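Local coordinates for GTP-binding nuclear protein GSP1 (PDB 4DJT) that probably binds and hydrolyses GTP as a Ran-family small GTPase, driving protein import into the nucleus and RNA export from it, at residues A[10-18]-A[59-67]. Residues are numbered along the deposited sequence; the frame is centred on the assembly and turned at random.
Sequences LTYKICLIG and NVIKFNVWD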
loop_
_atom_site.group_PDB
_atom_site.type_symbol
_atom_site.label_atom_id
_atom_site.label_comp_id
_atom_site.label_asym_id
_atom_site.label_seq_id
_atom_site.Cartn_x
_atom_site.Cartn_y
_atom_site.Cartn_z
ATOM N N LEU A 10 -9.903 -15.611 -3.737
ATOM C CA LEU A 10 -8.555 -15.694 -3.073
ATOM C C LEU A 10 -8.416 -14.348 -2.357
ATOM O O LEU A 10 -8.559 -13.338 -2.999
ATOM C CB LEU A 10 -7.431 -15.836 -4.103
ATOM C CG LEU A 10 -7.144 -17.143 -4.899
ATOM C CD1 LEU A 10 -6.552 -16.825 -6.276
ATOM C CD2 LEU A 10 -6.140 -18.044 -4.175
ATOM N N THR A 11 -8.131 -14.352 -1.050
ATOM C CA THR A 11 -8.229 -13.125 -0.202
ATOM C C THR A 11 -6.967 -12.885 0.589
ATOM O O THR A 11 -6.467 -13.771 1.271
ATOM C CB THR A 11 -9.419 -13.198 0.776
ATOM O OG1 THR A 11 -10.584 -13.560 0.046
ATOM C CG2 THR A 11 -9.662 -11.847 1.486
ATOM N N TYR A 12 -6.461 -11.657 0.527
ATOM C CA TYR A 12 -5.186 -11.331 1.127
ATOM C C TYR A 12 -5.279 -10.003 1.835
ATOM O O TYR A 12 -5.796 -9.052 1.272
ATOM C CB TYR A 12 -4.109 -11.221 0.044
ATOM C CG TYR A 12 -4.037 -12.433 -0.848
ATOM C CD1 TYR A 12 -3.452 -13.595 -0.410
ATOM C CD2 TYR A 12 -4.625 -12.416 -2.131
ATOM C CE1 TYR A 12 -3.399 -14.727 -1.216
ATOM C CE2 TYR A 12 -4.559 -13.521 -2.964
ATOM C CZ TYR A 12 -3.955 -14.683 -2.491
ATOM O OH TYR A 12 -3.903 -15.763 -3.326
ATOM N N LYS A 13 -4.788 -9.931 3.063
ATOM C CA LYS A 13 -4.664 -8.637 3.724
ATOM C C LYS A 13 -3.380 -7.960 3.295
ATOM O O LYS A 13 -2.280 -8.567 3.370
ATOM C CB LYS A 13 -4.651 -8.779 5.225
ATOM C CG LYS A 13 -4.272 -7.494 5.955
ATOM C CD LYS A 13 -4.270 -7.698 7.443
ATOM C CE LYS A 13 -3.775 -6.466 8.193
ATOM N NZ LYS A 13 -3.994 -6.592 9.665
ATOM N N ILE A 14 -3.475 -6.672 2.970
ATOM C CA ILE A 14 -2.291 -5.915 2.561
ATOM C C ILE A 14 -2.232 -4.663 3.434
ATOM O O ILE A 14 -3.242 -3.958 3.560
ATOM C CB ILE A 14 -2.354 -5.473 1.071
ATOM C CG1 ILE A 14 -2.488 -6.681 0.118
ATOM C CG2 ILE A 14 -1.182 -4.551 0.733
ATOM C CD1 ILE A 14 -1.304 -7.607 0.125
ATOM N N CYS A 15 -1.062 -4.346 3.971
ATOM C CA CYS A 15 -0.865 -3.097 4.721
ATOM C C CYS A 15 -0.239 -2.019 3.878
ATOM O O CYS A 15 0.803 -2.248 3.243
ATOM C CB CYS A 15 0.042 -3.320 5.939
ATOM S SG CYS A 15 -0.718 -4.397 7.187
ATOM N N LEU A 16 -0.842 -0.833 3.894
ATOM C CA LEU A 16 -0.151 0.365 3.365
ATOM C C LEU A 16 0.690 0.977 4.449
ATOM O O LEU A 16 0.206 1.280 5.531
ATOM C CB LEU A 16 -1.143 1.417 2.859
ATOM C CG LEU A 16 -2.183 0.938 1.902
ATOM C CD1 LEU A 16 -3.088 2.118 1.466
ATOM C CD2 LEU A 16 -1.542 0.239 0.702
ATOM N N ILE A 17 1.942 1.204 4.139
ATOM C CA ILE A 17 2.864 1.791 5.084
ATOM C C ILE A 17 3.709 2.858 4.424
ATOM O O ILE A 17 3.780 2.949 3.198
ATOM C CB ILE A 17 3.754 0.719 5.714
ATOM C CG1 ILE A 17 4.330 -0.225 4.669
ATOM C CG2 ILE A 17 2.934 -0.067 6.709
ATOM C CD1 ILE A 17 5.359 -1.217 5.254
ATOM N N GLY A 18 4.322 3.681 5.270
ATOM C CA GLY A 18 5.067 4.832 4.819
ATOM C C GLY A 18 4.706 6.058 5.634
ATOM O O GLY A 18 3.663 6.100 6.293
ATOM N N ASN A 59 -10.358 -16.408 -11.720
ATOM C CA ASN A 59 -10.290 -16.375 -10.261
ATOM C C ASN A 59 -10.635 -14.979 -9.764
ATOM O O ASN A 59 -10.280 -13.972 -10.400
ATOM C CB ASN A 59 -8.918 -16.759 -9.726
ATOM C CG ASN A 59 -8.375 -18.026 -10.345
ATOM O OD1 ASN A 59 -8.744 -19.128 -9.956
ATOM N ND2 ASN A 59 -7.459 -17.872 -11.290
ATOM N N VAL A 60 -11.340 -14.938 -8.645
ATOM C CA VAL A 60 -11.674 -13.696 -7.952
ATOM C C VAL A 60 -10.580 -13.469 -6.926
ATOM O O VAL A 60 -10.376 -14.305 -6.036
ATOM C CB VAL A 60 -13.011 -13.801 -7.188
ATOM C CG1 VAL A 60 -13.494 -12.432 -6.760
ATOM C CG2 VAL A 60 -14.058 -14.516 -8.017
ATOM N N ILE A 61 -9.892 -12.338 -7.034
ATOM C CA ILE A 61 -8.792 -12.041 -6.162
ATOM C C ILE A 61 -9.125 -10.800 -5.386
ATOM O O ILE A 61 -9.307 -9.744 -5.981
ATOM C CB ILE A 61 -7.513 -11.844 -6.967
ATOM C CG1 ILE A 61 -7.153 -13.168 -7.609
ATOM C CG2 ILE A 61 -6.384 -11.344 -6.061
ATOM C CD1 ILE A 61 -5.993 -13.103 -8.590
ATOM N N LYS A 62 -9.266 -10.938 -4.078
ATOM C CA LYS A 62 -9.670 -9.801 -3.239
ATOM C C LYS A 62 -8.534 -9.414 -2.322
ATOM O O LYS A 62 -7.974 -10.268 -1.583
ATOM C CB LYS A 62 -10.935 -10.099 -2.404
ATOM C CG LYS A 62 -11.296 -8.932 -1.461
ATOM C CD LYS A 62 -12.531 -9.220 -0.609
ATOM C CE LYS A 62 -13.782 -9.099 -1.413
ATOM N NZ LYS A 62 -14.925 -9.637 -0.631
ATOM N N PHE A 63 -8.173 -8.134 -2.375
ATOM C CA PHE A 63 -7.221 -7.566 -1.434
ATOM C C PHE A 63 -7.992 -6.738 -0.392
ATOM O O PHE A 63 -8.767 -5.843 -0.729
ATOM C CB PHE A 63 -6.222 -6.677 -2.182
ATOM C CG PHE A 63 -5.403 -7.426 -3.207
ATOM C CD1 PHE A 63 -4.289 -8.148 -2.820
ATOM C CD2 PHE A 63 -5.733 -7.382 -4.546
ATOM C CE1 PHE A 63 -3.487 -8.811 -3.758
ATOM C CE2 PHE A 63 -4.958 -8.031 -5.493
ATOM C CZ PHE A 63 -3.840 -8.760 -5.110
ATOM N N ASN A 64 -7.742 -7.023 0.876
ATOM C CA ASN A 64 -8.274 -6.206 1.946
ATOM C C ASN A 64 -7.168 -5.303 2.376
ATOM O O ASN A 64 -6.233 -5.733 3.088
ATOM C CB ASN A 64 -8.752 -7.112 3.095
ATOM C CG ASN A 64 -10.084 -7.763 2.792
ATOM O OD1 ASN A 64 -11.022 -7.115 2.279
ATOM N ND2 ASN A 64 -10.194 -9.062 3.116
ATOM N N VAL A 65 -7.195 -4.071 1.853
ATOM C CA VAL A 65 -6.078 -3.171 1.963
ATOM C C VAL A 65 -6.309 -2.220 3.151
ATOM O O VAL A 65 -7.280 -1.493 3.181
ATOM C CB VAL A 65 -5.858 -2.363 0.643
ATOM C CG1 VAL A 65 -4.559 -1.562 0.741
ATOM C CG2 VAL A 65 -5.850 -3.291 -0.547
ATOM N N TRP A 66 -5.451 -2.313 4.174
ATOM C CA TRP A 66 -5.569 -1.478 5.377
ATOM C C TRP A 66 -4.848 -0.201 5.227
ATOM O O TRP A 66 -3.700 -0.177 4.762
ATOM C CB TRP A 66 -5.021 -2.212 6.589
ATOM C CG TRP A 66 -5.937 -3.291 7.059
ATOM C CD1 TRP A 66 -6.763 -4.095 6.291
ATOM C CD2 TRP A 66 -6.152 -3.726 8.431
ATOM N NE1 TRP A 66 -7.478 -4.938 7.089
ATOM C CE2 TRP A 66 -7.131 -4.786 8.374
ATOM C CE3 TRP A 66 -5.621 -3.354 9.666
ATOM C CZ2 TRP A 66 -7.577 -5.437 9.517
ATOM C CZ3 TRP A 66 -6.065 -4.016 10.804
ATOM C CH2 TRP A 66 -7.017 -5.038 10.733
ATOM N N ASP A 67 -5.503 0.878 5.616
ATOM C CA ASP A 67 -4.901 2.227 5.605
ATOM C C ASP A 67 -5.054 2.772 6.988
ATOM O O ASP A 67 -6.047 2.474 7.651
ATOM C CB ASP A 67 -5.658 3.138 4.629
ATOM C CG ASP A 67 -5.034 4.518 4.478
ATOM O OD1 ASP A 67 -3.815 4.616 4.636
ATOM O OD2 ASP A 67 -5.779 5.498 4.106
HETATM O O HOH W 1 -1.581 3.568 5.757
#
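Lys13 runs out fully extended, its CG anti to the backbone N (chi1 170°), while the indole of Trp66 swings up beside its own backbone N (chi1 -74°), and the two meet on one side of the central sheet of this Ras-like P-loop GTPase. NZ sits 3.4 Å from the centroid of the six-membered ring, almost straight above it, a cation-pi contact; CE adds a CH-pi contact over the same face. The ammonium is gripped further by the carbonyls of Tyr81 and Ile83, which fix where the lysine ends.

Beneath these groups, strands 11-17 and 60-67 run parallel, and seven backbone hydrogen bonds join them from Leu10 N–Val60 O to Leu16 N–Trp66 O (3.1 Å). Five run nearly along the carbonyl direction; Asn64 N reaches Tyr12 O somewhat tilted from its plane, and Ile14 N comes to Asn64 O from well above the plane, 37° out of it. Near Lys13, Thr11 CG2 lies 3.3 Å from Asn64 ND2, while OD1 of that amide takes a bond from Asn48 on the neighbouring strand 46-54.

The other face is mostly apolar. Ile14 CG1 lies alongside Phe63, 3.7 Å from CD1, and Tyr12 CD2 touches Phe63 CE1; Phe173 stacks on Tyr12, and Phe166 meets Phe63 with the ring planes about 50° apart. Leu16 CD2 comes across to Val65 CG1 at 3.5 Å, with Ile28 of helix 24-28 packed on both.

At their C-terminal ends the strands reach the nucleotide site, where Asp67 lies near the magnesium ion and GDP. Its OD2 bonds to Thr25 and Tyr194, and a water bridges Asp67 OD1, 2.7 Å away, and Leu16 O.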